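Local coordinates for cell wall surface anchor family protein (Streptococcus agalactiae serogroup V, PDB 3PF2) that forms, as the major pilin GBS80, the shaft of a group B streptococcal pilus, this chain being a calcium-binding C-terminal fragment of two Ig-like domains, at residues L204-S207 against D208-V212; V212-D216 against A217-A221; N222-K225 against N226-A229; N296-P299 against T300-T303. One frame throughout, in Å; residues are numbered along the deposited sequence.

Interaction 1 (L204-S207 against D208-V212); sequences LLAS and DGTAV
Between Leu205 and Ala211 the chain folds back on itself in a beta-hairpin-like reversal: a type I turn from Ala206 to Gly209 with a G1 bulge at Gly209, which has the positive phi usual for that position. A single beta bridge joins the two arms, their directions 151° apart. Gly209 N closes the turn on Ala206 O at 3.0 Å, approaching from above the carbonyl plane. Further along, Ala206 N reaches Thr210 O at 2.7 Å in a nearly straight bond (166°), and Val212 N donates to Leu204 O at 3.1 Å. Asp208 OD1 accepts from Thr210 N, 3.1 Å away and above the carboxylate plane, an Asx turn that overlaps the bend; chi1 of 73° swings the carboxylate back over the chain, where OD1 also lies 3.4 Å from Ala206 CB. A water bridges Ser207 OG and Asp208 N. Val212 CG2 packs on Leu204 CG at 3.8 Å, while Leu205 CD2 rests against the backbone of Gly209 and Ala211. Within the prealbumin-like domain, Leu204 and Val212 both bond through their backbones to Ile238 and touch it with their side chains, whereas Leu205 pairs with Lys269 in strand 266-274, and the NZ of Lys269 bonds to Ser207 O.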
ATOM      1  N   LEU A 204     -14.680 -14.551  -9.020  1.00 12.58           N
ATOM      2  CA  LEU A 204     -13.570 -14.472  -8.064  1.00 12.00           C
ATOM      3  C   LEU A 204     -14.091 -14.137  -6.672  1.00 11.96           C
ATOM      4  O   LEU A 204     -14.807 -13.128  -6.487  1.00 11.46           O
ATOM      5  CB  LEU A 204     -12.530 -13.438  -8.514  1.00 11.65           C
ATOM      6  CG  LEU A 204     -11.414 -13.110  -7.502  1.00 12.12           C
ATOM      7  CD1 LEU A 204     -10.409 -14.261  -7.322  1.00 14.23           C
ATOM      8  CD2 LEU A 204     -10.701 -11.822  -7.912  1.00 12.26           C
ATOM      9  N   LEU A 205     -13.732 -14.985  -5.706  1.00 11.64           N
ATOM     10  CA  LEU A 205     -14.228 -14.878  -4.327  1.00 12.84           C
ATOM     11  C   LEU A 205     -13.085 -14.846  -3.305  1.00 13.19           C
ATOM     12  O   LEU A 205     -12.013 -15.418  -3.525  1.00 12.42           O
ATOM     13  CB  LEU A 205     -15.123 -16.082  -4.000  1.00 12.99           C
ATOM     14  CG  LEU A 205     -16.221 -16.490  -4.995  1.00 14.23           C
ATOM     15  CD1 LEU A 205     -16.887 -17.783  -4.542  1.00 14.89           C
ATOM     16  CD2 LEU A 205     -17.252 -15.381  -5.169  1.00 14.81           C
ATOM     17  N   ALA A 206     -13.337 -14.199  -2.169  1.00 13.60           N
ATOM     18  CA  ALA A 206     -12.475 -14.338  -1.000  1.00 14.40           C
ATOM     19  C   ALA A 206     -12.648 -15.735  -0.404  1.00 15.35           C
ATOM     20  O   ALA A 206     -13.536 -16.491  -0.823  1.00 15.65           O
ATOM     21  CB  ALA A 206     -12.834 -13.289   0.036  1.00 14.10           C
ATOM     22  N   SER A 207     -11.811 -16.078   0.574  1.00 16.76           N
ATOM     23  CA  SER A 207     -11.841 -17.412   1.184  1.00 18.84           C
ATOM     24  C   SER A 207     -13.192 -17.699   1.849  1.00 20.06           C
ATOM     25  O   SER A 207     -13.633 -18.856   1.891  1.00 20.76           O
ATOM     26  CB  SER A 207     -10.695 -17.591   2.186  1.00 18.88           C
ATOM     27  OG  SER A 207     -10.853 -16.730   3.293  1.00 22.09           O
ATOM     28  N   ASP A 208     -13.843 -16.634   2.315  1.00 21.24           N
ATOM     29  CA  ASP A 208     -15.141 -16.720   2.994  1.00 22.83           C
ATOM     30  C   ASP A 208     -16.328 -16.712   2.030  1.00 23.15           C
ATOM     31  O   ASP A 208     -17.488 -16.626   2.457  1.00 24.37           O
ATOM     32  CB  ASP A 208     -15.274 -15.617   4.064  1.00 22.87           C
ATOM     33  CG  ASP A 208     -15.481 -14.221   3.486  1.00 24.49           C
ATOM     34  OD1 ASP A 208     -15.372 -14.002   2.261  1.00 24.31           O
ATOM     35  OD2 ASP A 208     -15.760 -13.303   4.285  1.00 28.66           O
ATOM     36  N   GLY A 209     -16.037 -16.799   0.736  1.00 23.13           N
ATOM     37  CA  GLY A 209     -17.062 -16.908  -0.299  1.00 22.86           C
ATOM     38  C   GLY A 209     -17.648 -15.588  -0.759  1.00 22.65           C
ATOM     39  O   GLY A 209     -18.506 -15.560  -1.634  1.00 22.42           O
ATOM     40  N   THR A 210     -17.184 -14.488  -0.180  1.00 22.71           N
ATOM     41  CA  THR A 210     -17.674 -13.183  -0.573  1.00 23.30           C
ATOM     42  C   THR A 210     -16.950 -12.711  -1.843  1.00 22.64           C
ATOM     43  O   THR A 210     -15.740 -12.913  -1.990  1.00 22.47           O
ATOM     44  CB  THR A 210     -17.597 -12.179   0.608  1.00 23.61           C
ATOM     45  OG1 THR A 210     -18.610 -11.185   0.454  1.00 27.90           O
ATOM     46  CG2 THR A 210     -16.258 -11.512   0.700  1.00 23.71           C
ATOM     47  N   ALA A 211     -17.697 -12.109  -2.762  1.00 21.63           N
ATOM     48  CA  ALA A 211     -17.142 -11.696  -4.043  1.00 21.55           C
ATOM     49  C   ALA A 211     -16.139 -10.576  -3.873  1.00 21.29           C
ATOM     50  O   ALA A 211     -16.343  -9.648  -3.075  1.00 21.45           O
ATOM     51  CB  ALA A 211     -18.239 -11.269  -4.996  1.00 21.91           C
ATOM     52  N   VAL A 212     -15.042 -10.686  -4.614  1.00 20.30           N
ATOM     53  CA  VAL A 212     -14.121  -9.578  -4.781  1.00 20.32           C
ATOM     54  C   VAL A 212     -14.710  -8.646  -5.845  1.00 20.73           C
ATOM     55  O   VAL A 212     -15.113  -9.092  -6.929  1.00 20.37           O
ATOM     56  CB  VAL A 212     -12.728 -10.074  -5.203  1.00 19.91           C
ATOM     57  CG1 VAL A 212     -11.707  -8.947  -5.157  1.00 20.60           C
ATOM     58  CG2 VAL A 212     -12.286 -11.256  -4.303  1.00 20.43           C
TER
HETATM   59  O   HOH W   1     -12.179 -14.375   3.467  1.00 27.97           O

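Interaction 2 (V212-D216 against A217-A221)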
ATOM      1  N   VAL A 212     -15.042 -10.686  -4.614  1.00 20.30           N
ATOM      2  CA  VAL A 212     -14.121  -9.578  -4.781  1.00 20.32           C
ATOM      3  C   VAL A 212     -14.710  -8.646  -5.845  1.00 20.73           C
ATOM      4  O   VAL A 212     -15.113  -9.092  -6.929  1.00 20.37           O
ATOM      5  CB  VAL A 212     -12.728 -10.074  -5.203  1.00 19.91           C
ATOM      6  CG1 VAL A 212     -11.707  -8.947  -5.157  1.00 20.60           C
ATOM      7  CG2 VAL A 212     -12.286 -11.256  -4.303  1.00 20.43           C
ATOM      8  N   LYS A 213     -14.771  -7.358  -5.526  1.00 21.51           N
ATOM      9  CA  LYS A 213     -15.402  -6.390  -6.421  1.00 22.31           C
ATOM     10  C   LYS A 213     -14.373  -5.570  -7.172  1.00 22.31           C
ATOM     11  O   LYS A 213     -13.275  -5.299  -6.653  1.00 22.49           O
ATOM     12  CB  LYS A 213     -16.340  -5.459  -5.640  1.00 22.66           C
ATOM     13  CG  LYS A 213     -17.626  -6.132  -5.168  1.00 23.15           C
ATOM     14  CD  LYS A 213     -18.514  -5.168  -4.363  1.00 26.86           C
ATOM     15  CE  LYS A 213     -17.869  -4.741  -3.056  1.00 29.17           C
ATOM     16  NZ  LYS A 213     -18.569  -3.554  -2.493  1.00 30.19           N
ATOM     17  N   TRP A 214     -14.738  -5.183  -8.395  1.00 22.58           N
ATOM     18  CA  TRP A 214     -13.941  -4.258  -9.182  1.00 23.00           C
ATOM     19  C   TRP A 214     -13.937  -2.884  -8.548  1.00 23.61           C
ATOM     20  O   TRP A 214     -14.953  -2.416  -8.007  1.00 24.07           O
ATOM     21  CB  TRP A 214     -14.488  -4.100 -10.600  1.00 22.97           C
ATOM     22  CG  TRP A 214     -14.253  -5.250 -11.528  1.00 21.65           C
ATOM     23  CD1 TRP A 214     -15.209  -6.018 -12.113  1.00 22.41           C
ATOM     24  CD2 TRP A 214     -12.988  -5.751 -12.003  1.00 20.81           C
ATOM     25  NE1 TRP A 214     -14.630  -6.970 -12.915  1.00 21.00           N
ATOM     26  CE2 TRP A 214     -13.269  -6.832 -12.863  1.00 20.31           C
ATOM     27  CE3 TRP A 214     -11.650  -5.400 -11.772  1.00 21.31           C
ATOM     28  CZ2 TRP A 214     -12.259  -7.569 -13.504  1.00 19.55           C
ATOM     29  CZ3 TRP A 214     -10.638  -6.137 -12.412  1.00 21.79           C
ATOM     30  CH2 TRP A 214     -10.957  -7.207 -13.268  1.00 20.06           C
ATOM     31  N   THR A 215     -12.777  -2.256  -8.616  1.00 23.77           N
ATOM     32  CA  THR A 215     -12.666  -0.815  -8.437  1.00 23.87           C
ATOM     33  C   THR A 215     -11.979  -0.246  -9.681  1.00 23.65           C
ATOM     34  O   THR A 215     -11.403  -0.993 -10.484  1.00 23.41           O
ATOM     35  CB  THR A 215     -11.820  -0.467  -7.201  1.00 23.80           C
ATOM     36  OG1 THR A 215     -10.512  -1.028  -7.356  1.00 23.63           O
ATOM     37  CG2 THR A 215     -12.466  -0.986  -5.919  1.00 24.03           C
ATOM     38  N   ASP A 216     -12.030   1.076  -9.838  1.00 23.62           N
ATOM     39  CA  ASP A 216     -11.289   1.738 -10.912  1.00 23.82           C
ATOM     40  C   ASP A 216      -9.809   1.329 -10.927  1.00 23.35           C
ATOM     41  O   ASP A 216      -9.238   1.062 -11.990  1.00 23.09           O
ATOM     42  CB  ASP A 216     -11.425   3.263 -10.785  1.00 24.13           C
ATOM     43  CG  ASP A 216     -12.814   3.766 -11.144  1.00 26.32           C
ATOM     44  OD1 ASP A 216     -13.612   3.020 -11.752  1.00 29.47           O
ATOM     45  OD2 ASP A 216     -13.117   4.932 -10.825  1.00 29.76           O
ATOM     46  N   ALA A 217      -9.196   1.258  -9.748  1.00 23.17           N
ATOM     47  CA  ALA A 217      -7.770   0.897  -9.640  1.00 22.98           C
ATOM     48  C   ALA A 217      -7.477  -0.562 -10.046  1.00 22.93           C
ATOM     49  O   ALA A 217      -6.469  -0.843 -10.703  1.00 22.31           O
ATOM     50  CB  ALA A 217      -7.267   1.164  -8.241  1.00 23.58           C
ATOM     51  N   LEU A 218      -8.352  -1.483  -9.644  1.00 23.12           N
ATOM     52  CA  LEU A 218      -8.194  -2.893 -10.025  1.00 23.36           C
ATOM     53  C   LEU A 218      -8.397  -3.092 -11.522  1.00 23.10           C
ATOM     54  O   LEU A 218      -7.697  -3.895 -12.155  1.00 22.75           O
ATOM     55  CB  LEU A 218      -9.144  -3.786  -9.233  1.00 23.36           C
ATOM     56  CG  LEU A 218      -8.550  -4.483  -8.010  1.00 24.28           C
ATOM     57  CD1 LEU A 218      -9.643  -5.264  -7.309  1.00 25.30           C
ATOM     58  CD2 LEU A 218      -7.360  -5.397  -8.389  1.00 23.29           C
ATOM     59  N   ILE A 219      -9.344  -2.346 -12.087  1.00 23.03           N
ATOM     60  CA  ILE A 219      -9.594  -2.378 -13.528  1.00 22.73           C
ATOM     61  C   ILE A 219      -8.326  -1.954 -14.285  1.00 22.29           C
ATOM     62  O   ILE A 219      -7.919  -2.592 -15.264  1.00 22.42           O
ATOM     63  CB  ILE A 219     -10.819  -1.510 -13.906  1.00 22.72           C
ATOM     64  CG1 ILE A 219     -12.117  -2.207 -13.470  1.00 22.53           C
ATOM     65  CG2 ILE A 219     -10.840  -1.220 -15.407  1.00 23.46           C
ATOM     66  CD1 ILE A 219     -13.346  -1.310 -13.429  1.00 23.54           C
ATOM     67  N   LYS A 220      -7.680  -0.897 -13.795  1.00 22.07           N
ATOM     68  CA  LYS A 220      -6.463  -0.386 -14.409  1.00 21.81           C
ATOM     69  C   LYS A 220      -5.298  -1.380 -14.349  1.00 20.94           C
ATOM     70  O   LYS A 220      -4.404  -1.336 -15.184  1.00 20.74           O
ATOM     71  CB  LYS A 220      -6.081   0.961 -13.771  1.00 22.07           C
ATOM     72  CG  LYS A 220      -5.289   1.884 -14.682  1.00 24.13           C
ATOM     73  CD  LYS A 220      -5.269   3.299 -14.107  1.00 28.31           C
ATOM     74  CE  LYS A 220      -4.437   4.241 -14.966  1.00 30.22           C
ATOM     75  NZ  LYS A 220      -4.143   5.501 -14.224  1.00 31.93           N
ATOM     76  N   ALA A 221      -5.339  -2.293 -13.372  1.00 20.10           N
ATOM     77  CA  ALA A 221      -4.305  -3.317 -13.175  1.00 19.57           C
ATOM     78  C   ALA A 221      -4.562  -4.612 -13.962  1.00 19.31           C
ATOM     79  O   ALA A 221      -3.692  -5.481 -14.068  1.00 20.02           O
ATOM     80  CB  ALA A 221      -4.174  -3.639 -11.668  1.00 19.02           C
TER
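The indole of Trp214 meets the first turn of helix 216-221 with its six-membered ring: Leu218 O lies at the edge, near the ring plane, 3.7 Å from CZ3, and Ile219 CG1 approaches CE3 obliquely at 3.6 Å. The Trp214 and Ile219 side chains cross at about a right angle, and Leu218 CB adds a further apolar contact to CE3. With CG of Trp214 turned opposite its carbonyl carbon (chi1 -74°), the ring comes to Leu218 and Ile219, while elsewhere it packs on Ala232 and Ile238. Thr215 is the N-cap of this short helix in the prealbumin-like domain. Its OG1, set between backbone N and carbonyl carbon by chi1 of 59°, accepts from Leu218 N at 3.2 Å, and the same residue's carbonyl starts the helical ladder, Ile219 N to Thr215 O at 2.9 Å. One residue on, Lys220 N donates to Asp216 O at 3.1 Å. Thr215 O is also hemmed in by hydrocarbon, with Ile219 CG1 only 3.3 Å away, whereas Thr215 N is buried without a partner in the model. Leu218 CD1 reaches back to Lys213 O at 3.7 Å. Asp216 OD1 bonds to Thr234 OG1, outside the helix.

Interaction 3 (N222-K225 against N226-A229); sequences NTNK and NYIA
Asn224 ND2 lies over one face of the Tyr227 ring, 3.4 Å above the plane and shifted toward the rim near CZ and CE2. Amide and ring planes are inclined by 33°, so the approach is neither flat stacking nor perpendicular. The pair sits on a short 3-10 turn in the loop between helix 216-221 and strand 239-241 of the prealbumin-like domain: Tyr227 N donates to Asn224 O at 3.0 Å, and Ile228 N to Lys225 O at 3.3 Å, both from above the carbonyl plane. Asn224 OD1 also accepts from Asn226 N, two residues on, at 2.9 Å. With CG opposite the backbone N (chi1 -173°), OD1 reaches Asn226 N while ND2 comes over the ring. Ile228 sets CD1 3.3 Å from Asn222 O. Farther out, Tyr227 OH bonds to Thr247 OG1 while its side chain touches Phe248 and Glu249 of strand 247-253. Asn222 is held at both ends of its amide, ND2 by Leu218 O and OD1 by Lys251 N. A water accepts from Asn224 ND2 and from Asn226 ND2, each at 2.9 Å, linking two amides whose planes stand 69° apart.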
ATOM      1  N   ASN A 222      -5.768  -4.741 -14.481  1.00 18.83           N
ATOM      2  CA  ASN A 222      -6.158  -5.922 -15.225  1.00 19.23           C
ATOM      3  C   ASN A 222      -6.727  -5.491 -16.572  1.00 19.74           C
ATOM      4  O   ASN A 222      -7.937  -5.546 -16.790  1.00 19.60           O
ATOM      5  CB  ASN A 222      -7.180  -6.731 -14.414  1.00 17.67           C
ATOM      6  CG  ASN A 222      -6.580  -7.325 -13.133  1.00 17.80           C
ATOM      7  OD1 ASN A 222      -6.139  -8.478 -13.123  1.00 13.43           O
ATOM      8  ND2 ASN A 222      -6.568  -6.537 -12.051  1.00 16.14           N
ATOM      9  N   THR A 223      -5.832  -5.073 -17.463  1.00 21.37           N
ATOM     10  CA  THR A 223      -6.214  -4.478 -18.754  1.00 22.99           C
ATOM     11  C   THR A 223      -6.465  -5.471 -19.869  1.00 22.83           C
ATOM     12  O   THR A 223      -7.055  -5.102 -20.899  1.00 24.02           O
ATOM     13  CB  THR A 223      -5.161  -3.456 -19.266  1.00 22.75           C
ATOM     14  OG1 THR A 223      -3.860  -4.056 -19.244  1.00 24.74           O
ATOM     15  CG2 THR A 223      -5.165  -2.216 -18.402  1.00 25.20           C
ATOM     16  N   ASN A 224      -6.008  -6.711 -19.701  1.00 22.13           N
ATOM     17  CA  ASN A 224      -6.194  -7.702 -20.746  1.00 21.74           C
ATOM     18  C   ASN A 224      -7.637  -8.190 -20.764  1.00 21.45           C
ATOM     19  O   ASN A 224      -8.029  -9.047 -19.960  1.00 20.90           O
ATOM     20  CB  ASN A 224      -5.199  -8.865 -20.627  1.00 21.71           C
ATOM     21  CG  ASN A 224      -5.269  -9.817 -21.815  1.00 21.50           C
ATOM     22  OD1 ASN A 224      -6.210  -9.772 -22.615  1.00 20.83           O
ATOM     23  ND2 ASN A 224      -4.276 -10.682 -21.939  1.00 20.75           N
ATOM     24  N   LYS A 225      -8.425  -7.645 -21.691  1.00 21.05           N
ATOM     25  CA  LYS A 225      -9.852  -7.978 -21.750  1.00 21.14           C
ATOM     26  C   LYS A 225     -10.132  -9.438 -22.114  1.00 20.02           C
ATOM     27  O   LYS A 225     -11.246  -9.915 -21.911  1.00 19.63           O
ATOM     28  CB  LYS A 225     -10.623  -7.031 -22.686  1.00 21.37           C
ATOM     29  CG  LYS A 225     -11.048  -5.723 -22.058  1.00 24.65           C
ATOM     30  CD  LYS A 225     -11.843  -4.900 -23.087  1.00 29.71           C
ATOM     31  CE  LYS A 225     -12.746  -3.862 -22.437  1.00 32.26           C
ATOM     32  NZ  LYS A 225     -11.986  -2.721 -21.848  1.00 35.36           N
ATOM     33  N   ASN A 226      -9.132 -10.146 -22.640  1.00 19.58           N
ATOM     34  CA  ASN A 226      -9.287 -11.568 -22.932  1.00 19.64           C
ATOM     35  C   ASN A 226      -9.509 -12.389 -21.674  1.00 19.06           C
ATOM     36  O   ASN A 226     -10.063 -13.487 -21.733  1.00 18.97           O
ATOM     37  CB  ASN A 226      -8.074 -12.133 -23.670  1.00 19.86           C
ATOM     38  CG  ASN A 226      -7.854 -11.477 -25.012  1.00 21.60           C
ATOM     39  OD1 ASN A 226      -8.808 -11.114 -25.703  1.00 23.76           O
ATOM     40  ND2 ASN A 226      -6.587 -11.321 -25.391  1.00 23.05           N
ATOM     41  N   TYR A 227      -9.071 -11.853 -20.540  1.00 18.06           N
ATOM     42  CA  TYR A 227      -9.163 -12.572 -19.279  1.00 16.87           C
ATOM     43  C   TYR A 227     -10.383 -12.206 -18.452  1.00 17.02           C
ATOM     44  O   TYR A 227     -10.547 -12.727 -17.349  1.00 16.29           O
ATOM     45  CB  TYR A 227      -7.906 -12.328 -18.430  1.00 16.87           C
ATOM     46  CG  TYR A 227      -6.607 -12.770 -19.054  1.00 16.50           C
ATOM     47  CD1 TYR A 227      -6.570 -13.713 -20.096  1.00 17.50           C
ATOM     48  CD2 TYR A 227      -5.397 -12.274 -18.574  1.00 17.32           C
ATOM     49  CE1 TYR A 227      -5.363 -14.130 -20.642  1.00 18.33           C
ATOM     50  CE2 TYR A 227      -4.187 -12.673 -19.123  1.00 17.81           C
ATOM     51  CZ  TYR A 227      -4.180 -13.595 -20.157  1.00 19.36           C
ATOM     52  OH  TYR A 227      -2.979 -13.997 -20.679  1.00 20.09           O
ATOM     53  N   ILE A 228     -11.226 -11.315 -18.969  1.00 17.36           N
ATOM     54  CA  ILE A 228     -12.344 -10.779 -18.193  1.00 18.76           C
ATOM     55  C   ILE A 228     -13.666 -11.218 -18.816  1.00 19.37           C
ATOM     56  O   ILE A 228     -13.893 -11.003 -20.011  1.00 19.09           O
ATOM     57  CB  ILE A 228     -12.272  -9.226 -18.104  1.00 18.87           C
ATOM     58  CG1 ILE A 228     -10.939  -8.786 -17.478  1.00 19.92           C
ATOM     59  CG2 ILE A 228     -13.454  -8.669 -17.306  1.00 19.91           C
ATOM     60  CD1 ILE A 228     -10.672  -7.304 -17.548  1.00 21.82           C
ATOM     61  N   ALA A 229     -14.517 -11.850 -18.012  1.00 20.16           N
ATOM     62  CA  ALA A 229     -15.855 -12.240 -18.446  1.00 21.27           C
ATOM     63  C   ALA A 229     -16.768 -11.019 -18.447  1.00 22.69           C
ATOM     64  O   ALA A 229     -17.046 -10.431 -17.395  1.00 22.52           O
ATOM     65  CB  ALA A 229     -16.415 -13.339 -17.544  1.00 21.33           C
TER
HETATM   66  O   HOH W   2      -4.203 -12.455 -24.226  1.00 27.86           O

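Interaction 4 (N296-P299 against T300-T303); sequences NTKP and TDIT
From Lys298 to Ile302 the backbone winds through a tight turn, in which Asp301 N donates to Lys298 O at 3.1 Å from above the carbonyl plane and Ile302 N makes a weak bond to Pro299 O at 3.4 Å. Ile302 turns its side chain back into the bend. Its CG1 sits between backbone N and carbonyl carbon (chi1 66°), which places it 3.5 Å from Pro299 O, and Ile302 CD1 lies 3.6 Å from Asn296 CG; the two side chains meet at a slant. CG2, the other branch, faces Lys298 O at 3.7 Å. Asp301 OD2 lies 3.6 Å from Lys298 CD along the extended lysine chain, but Lys298 NZ remains 5.1 Å from that oxygen: their charged atoms are not in contact, so any attraction is probably modest. The other carboxylate oxygen, Asp301 OD1, accepts from Thr300 OG1 at 3.1 Å, a bond between adjacent residues that comes from above the carboxylate plane. The turn belongs to the long loop between strands 286-290 and 312-316, in which Thr297 OG1 also bonds to Asp308. From the segment between strands 132-140 and 150-151, Lys148 NZ bonds to both Pro299 O and Ile302 O, and Val145 touches Asn296 and Ile302.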
ATOM      1  N   ASN A 296       5.242 -13.650 -10.215  1.00 13.44           N
ATOM      2  CA  ASN A 296       6.655 -13.574 -10.573  1.00 13.44           C
ATOM      3  C   ASN A 296       7.460 -14.553  -9.752  1.00 14.02           C
ATOM      4  O   ASN A 296       7.265 -14.660  -8.546  1.00 13.63           O
ATOM      5  CB  ASN A 296       7.168 -12.158 -10.282  1.00 13.28           C
ATOM      6  CG  ASN A 296       6.387 -11.087 -11.027  1.00 13.69           C
ATOM      7  OD1 ASN A 296       5.937 -10.092 -10.434  1.00 16.66           O
ATOM      8  ND2 ASN A 296       6.223 -11.278 -12.325  1.00 12.37           N
ATOM      9  N   THR A 297       8.414 -15.243 -10.377  1.00 14.84           N
ATOM     10  CA  THR A 297       9.226 -16.207  -9.635  1.00 15.89           C
ATOM     11  C   THR A 297      10.240 -15.499  -8.755  1.00 16.14           C
ATOM     12  O   THR A 297      10.573 -15.989  -7.672  1.00 16.69           O
ATOM     13  CB  THR A 297       9.976 -17.184 -10.567  1.00 16.23           C
ATOM     14  OG1 THR A 297      10.851 -16.436 -11.427  1.00 17.48           O
ATOM     15  CG2 THR A 297       8.981 -18.000 -11.411  1.00 17.04           C
ATOM     16  N   LYS A 298      10.721 -14.342  -9.214  1.00 15.97           N
ATOM     17  CA  LYS A 298      11.747 -13.609  -8.467  1.00 16.39           C
ATOM     18  C   LYS A 298      11.453 -12.094  -8.361  1.00 16.14           C
ATOM     19  O   LYS A 298      12.180 -11.266  -8.916  1.00 15.84           O
ATOM     20  CB  LYS A 298      13.131 -13.903  -9.066  1.00 16.80           C
ATOM     21  CG  LYS A 298      13.555 -15.365  -8.916  1.00 19.00           C
ATOM     22  CD  LYS A 298      15.019 -15.605  -9.342  1.00 23.56           C
ATOM     23  CE  LYS A 298      15.395 -17.091  -9.204  1.00 26.78           C
ATOM     24  NZ  LYS A 298      16.832 -17.363  -9.531  1.00 29.30           N
ATOM     25  N   PRO A 299      10.384 -11.725  -7.625  1.00 15.64           N
ATOM     26  CA  PRO A 299       9.996 -10.310  -7.603  1.00 16.13           C
ATOM     27  C   PRO A 299      11.034  -9.375  -7.007  1.00 16.79           C
ATOM     28  O   PRO A 299      11.043  -8.199  -7.357  1.00 16.70           O
ATOM     29  CB  PRO A 299       8.721 -10.298  -6.745  1.00 15.82           C
ATOM     30  CG  PRO A 299       8.779 -11.550  -5.972  1.00 15.98           C
ATOM     31  CD  PRO A 299       9.436 -12.557  -6.862  1.00 15.81           C
ATOM     32  N   THR A 300      11.896  -9.880  -6.130  1.00 17.59           N
ATOM     33  CA  THR A 300      12.898  -9.024  -5.478  1.00 19.17           C
ATOM     34  C   THR A 300      13.944  -8.540  -6.470  1.00 19.93           C
ATOM     35  O   THR A 300      14.632  -7.554  -6.211  1.00 20.78           O
ATOM     36  CB  THR A 300      13.641  -9.732  -4.318  1.00 19.41           C
ATOM     37  OG1 THR A 300      14.374 -10.856  -4.824  1.00 20.19           O
ATOM     38  CG2 THR A 300      12.672 -10.189  -3.253  1.00 18.92           C
ATOM     39  N   ASP A 301      14.055  -9.236  -7.599  1.00 20.68           N
ATOM     40  CA  ASP A 301      15.107  -8.976  -8.588  1.00 21.15           C
ATOM     41  C   ASP A 301      14.673  -8.061  -9.740  1.00 21.21           C
ATOM     42  O   ASP A 301      15.516  -7.586 -10.508  1.00 21.98           O
ATOM     43  CB  ASP A 301      15.633 -10.307  -9.156  1.00 20.95           C
ATOM     44  CG  ASP A 301      16.270 -11.199  -8.095  1.00 21.90           C
ATOM     45  OD1 ASP A 301      16.592 -10.724  -6.992  1.00 24.97           O
ATOM     46  OD2 ASP A 301      16.445 -12.396  -8.367  1.00 24.43           O
ATOM     47  N   ILE A 302      13.369  -7.798  -9.849  1.00 20.26           N
ATOM     48  CA  ILE A 302      12.805  -7.172 -11.047  1.00 19.64           C
ATOM     49  C   ILE A 302      12.148  -5.822 -10.776  1.00 19.24           C
ATOM     50  O   ILE A 302      11.711  -5.549  -9.654  1.00 18.92           O
ATOM     51  CB  ILE A 302      11.789  -8.125 -11.746  1.00 19.74           C
ATOM     52  CG1 ILE A 302      10.554  -8.348 -10.857  1.00 19.61           C
ATOM     53  CG2 ILE A 302      12.474  -9.459 -12.099  1.00 19.25           C
ATOM     54  CD1 ILE A 302       9.601  -9.425 -11.380  1.00 17.88           C
ATOM     55  N   THR A 303      12.060  -4.983 -11.808  1.00 18.76           N
ATOM     56  CA  THR A 303      11.397  -3.684 -11.658  1.00 18.51           C
ATOM     57  C   THR A 303      10.082  -3.577 -12.434  1.00 18.06           C
ATOM     58  O   THR A 303       9.380  -2.561 -12.362  1.00 17.84           O
ATOM     59  CB  THR A 303      12.348  -2.510 -12.008  1.00 18.99           C
ATOM     60  OG1 THR A 303      13.014  -2.803 -13.238  1.00 19.47           O
ATOM     61  CG2 THR A 303      13.371  -2.317 -10.897  1.00 20.11           C
TER

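Overall arrangement
All four interactions lie within the prealbumin-like range, and interactions 1, 2 and 3 follow the chain from strand 201-206 through helix 216-221 into the next loop. Interactions 1 and 2 share Val212, their centres about 15 Å apart. Trp214 joins interaction 2 to interaction 3, whose centres are about 11 Å apart: its CH2 packs on Asn222 CB at 4.0 Å and its CZ2 on Ile228 CG2 at 4.1 Å. Interaction 1 stays about 8 Å from interaction 3 at the nearest atoms. Interaction 4, on a later loop, is apart in space, its nearest atoms about 11 Å from interaction 2 and 12 Å from interaction 3. None of the four lies at the calcium sites of the chain.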